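Local coordinates for protein receptor-type adenylate cyclase GRESAG 4.1 (Trypanosoma brucei, PDB 1FX2) that converts ATP to cyclic AMP and diphosphate through its class III cyclase catalytic domain, and could serve as a receptor for an unknown ligand, at residues Tyr55-Val60 against Gly153-Gly158. Numbering follows the deposited sequence.
Sequences YEVKTV and GYDYYG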
loop_
_atom_site.group_PDB
_atom_site.type_symbol
_atom_site.label_atom_id
_atom_site.label_comp_id
_atom_site.label_asym_id
_atom_site.label_seq_id
_atom_site.Cartn_x
_atom_site.Cartn_y
_atom_site.Cartn_z
ATOM N N TYR A 55 7.325 23.180 -8.384
ATOM C CA TYR A 55 8.540 23.640 -9.017
ATOM C C TYR A 55 8.953 22.657 -10.087
ATOM O O TYR A 55 9.122 21.463 -9.837
ATOM C CB TYR A 55 9.650 23.679 -7.922
ATOM C CG TYR A 55 11.014 24.107 -8.406
ATOM C CD1 TYR A 55 11.245 25.425 -8.755
ATOM C CD2 TYR A 55 12.050 23.192 -8.492
ATOM C CE1 TYR A 55 12.517 25.838 -9.158
ATOM C CE2 TYR A 55 13.343 23.585 -8.924
ATOM C CZ TYR A 55 13.538 24.921 -9.244
ATOM O OH TYR A 55 14.803 25.300 -9.656
ATOM N N GLU A 56 9.145 23.166 -11.298
ATOM C CA GLU A 56 9.614 22.301 -12.360
ATOM C C GLU A 56 11.091 22.077 -12.163
ATOM O O GLU A 56 11.891 23.054 -12.335
ATOM C CB GLU A 56 9.333 22.962 -13.736
ATOM C CG GLU A 56 9.740 22.079 -14.950
ATOM C CD GLU A 56 9.364 22.746 -16.271
ATOM O OE1 GLU A 56 8.398 23.506 -16.302
ATOM O OE2 GLU A 56 10.153 22.480 -17.204
ATOM N N VAL A 57 11.537 20.829 -11.943
ATOM C CA VAL A 57 12.961 20.564 -11.755
ATOM C C VAL A 57 13.586 20.490 -13.134
ATOM O O VAL A 57 14.640 21.137 -13.392
ATOM C CB VAL A 57 13.167 19.242 -10.990
ATOM C CG1 VAL A 57 14.674 18.961 -10.821
ATOM C CG2 VAL A 57 12.378 19.317 -9.671
ATOM N N LYS A 58 13.045 19.593 -13.995
ATOM C CA LYS A 58 13.537 19.492 -15.355
ATOM C C LYS A 58 12.575 18.728 -16.238
ATOM O O LYS A 58 11.666 18.072 -15.750
ATOM C CB LYS A 58 14.851 18.776 -15.376
ATOM C CG LYS A 58 14.914 17.397 -14.772
ATOM C CD LYS A 58 16.066 17.348 -13.801
ATOM C CE LYS A 58 16.932 16.118 -13.955
ATOM N NZ LYS A 58 18.250 16.348 -13.277
ATOM N N THR A 59 12.739 18.900 -17.535
ATOM C CA THR A 59 11.953 18.140 -18.456
ATOM C C THR A 59 12.920 17.577 -19.421
ATOM O O THR A 59 13.809 18.299 -19.881
ATOM C CB THR A 59 10.893 18.913 -19.192
ATOM O OG1 THR A 59 10.018 19.554 -18.269
ATOM C CG2 THR A 59 10.097 18.013 -19.954
ATOM N N VAL A 60 12.718 16.315 -19.826
ATOM C CA VAL A 60 13.553 15.634 -20.833
ATOM C C VAL A 60 12.527 15.053 -21.805
ATOM O O VAL A 60 11.808 14.121 -21.402
ATOM C CB VAL A 60 14.323 14.491 -20.150
ATOM C CG1 VAL A 60 15.156 13.719 -21.124
ATOM C CG2 VAL A 60 15.281 15.080 -19.053
ATOM N N GLY A 153 19.148 26.547 -10.906
ATOM C CA GLY A 153 17.939 25.913 -10.378
ATOM C C GLY A 153 18.286 24.879 -9.344
ATOM O O GLY A 153 19.449 24.602 -9.050
ATOM N N TYR A 154 17.258 24.312 -8.722
ATOM C CA TYR A 154 17.497 23.261 -7.770
ATOM C C TYR A 154 17.213 21.863 -8.302
ATOM O O TYR A 154 16.396 21.702 -9.160
ATOM C CB TYR A 154 16.632 23.425 -6.504
ATOM C CG TYR A 154 17.058 24.578 -5.655
ATOM C CD1 TYR A 154 16.683 25.872 -6.003
ATOM C CD2 TYR A 154 17.815 24.350 -4.523
ATOM C CE1 TYR A 154 17.083 26.960 -5.217
ATOM C CE2 TYR A 154 18.220 25.435 -3.730
ATOM C CZ TYR A 154 17.833 26.714 -4.109
ATOM O OH TYR A 154 18.204 27.796 -3.334
ATOM N N ASP A 155 17.961 20.899 -7.830
ATOM C CA ASP A 155 17.809 19.501 -8.197
ATOM C C ASP A 155 17.817 18.614 -6.979
ATOM O O ASP A 155 18.248 19.009 -5.870
ATOM C CB ASP A 155 18.885 19.068 -9.180
ATOM C CG ASP A 155 18.376 17.981 -10.199
ATOM O OD1 ASP A 155 17.401 17.170 -9.959
ATOM O OD2 ASP A 155 19.011 17.943 -11.276
ATOM N N TYR A 156 17.375 17.380 -7.186
ATOM C CA TYR A 156 17.177 16.437 -6.106
ATOM C C TYR A 156 17.740 15.121 -6.424
ATOM O O TYR A 156 17.436 14.599 -7.486
ATOM C CB TYR A 156 15.647 16.355 -5.796
ATOM C CG TYR A 156 15.046 17.738 -5.557
ATOM C CD1 TYR A 156 14.682 18.611 -6.617
ATOM C CD2 TYR A 156 14.972 18.259 -4.273
ATOM C CE1 TYR A 156 14.301 19.914 -6.414
ATOM C CE2 TYR A 156 14.572 19.538 -4.040
ATOM C CZ TYR A 156 14.240 20.421 -5.110
ATOM O OH TYR A 156 13.926 21.714 -4.919
ATOM N N TYR A 157 18.478 14.554 -5.464
ATOM C CA TYR A 157 19.192 13.303 -5.642
ATOM C C TYR A 157 18.964 12.260 -4.599
ATOM O O TYR A 157 18.604 12.533 -3.467
ATOM C CB TYR A 157 20.724 13.613 -5.648
ATOM C CG TYR A 157 21.096 14.589 -6.734
ATOM C CD1 TYR A 157 21.262 15.942 -6.475
ATOM C CD2 TYR A 157 21.272 14.139 -8.047
ATOM C CE1 TYR A 157 21.609 16.839 -7.513
ATOM C CE2 TYR A 157 21.625 15.015 -9.081
ATOM C CZ TYR A 157 21.796 16.346 -8.802
ATOM O OH TYR A 157 22.233 17.176 -9.811
ATOM N N GLY A 158 19.306 11.026 -4.967
ATOM C CA GLY A 158 19.188 9.993 -3.995
ATOM C C GLY A 158 18.051 9.016 -4.144
ATOM O O GLY A 158 17.456 8.881 -5.193
HETATM O O HOH W 1 16.219 22.609 -11.773
HETATM O O HOH W 2 17.862 14.493 -10.519
#
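Two hydrogen bonds join Y55 and K58 of strand 55-60 to strand 154-157. The N-H of Y154 reaches the hydroxyl OH of Y55 at 2.8 Å, nearly straight at 166°. CG of Y55 lies anti to its backbone N (chi1 179°), which sends the ring across to the other strand. The Y154 carbonyl O lies at the edge of this ring, in its plane. The same hydroxyl also hydrogen-bonds the side chain of residue N2 (OD1), so it is gripped from two parts of the chain. G153 CA sits 3.3 Å from Y55 OH, with no side chain to crowd it.

The second bond is part of a salt bridge. K58 NZ meets the syn lone pair of D155 OD2 at 2.7 Å; the lysine chain bends at chi2 and chi3 on its way there. The other carboxylate oxygen, OD1, accepts the backbone N-H of Y156 at 2.8 Å on the anti side, somewhat out of the carboxylate plane. This should limit rotation of the carboxylate.

Two waters lie between the strands. One is within hydrogen-bonding distance of both V57 O and Y154 O. The other donates to D155 OD1 and Y156 O and is weakly bonded by K58 NZ.

V57 and Y55 provide the apolar contacts. V57 CG2 lies 3.8 Å from Y156 CE1, and Y55 CE2 is 4.1 Å from Y154 CB. Separately, the V57 methyl CG1 touches the carboxylate oxygen D155 OD1 at 3.4 Å. The Y156 hydroxyl bonds the carbonyl of P6.

The strand directions differ by 75°, and no backbone-to-backbone hydrogen bond joins them. V57 and K58 form a classic beta bulge opposite M65. The contact sets the 144-147/154-157 hairpin across edge strand 55-60 of the main mixed sheet in the class III cyclase catalytic domain.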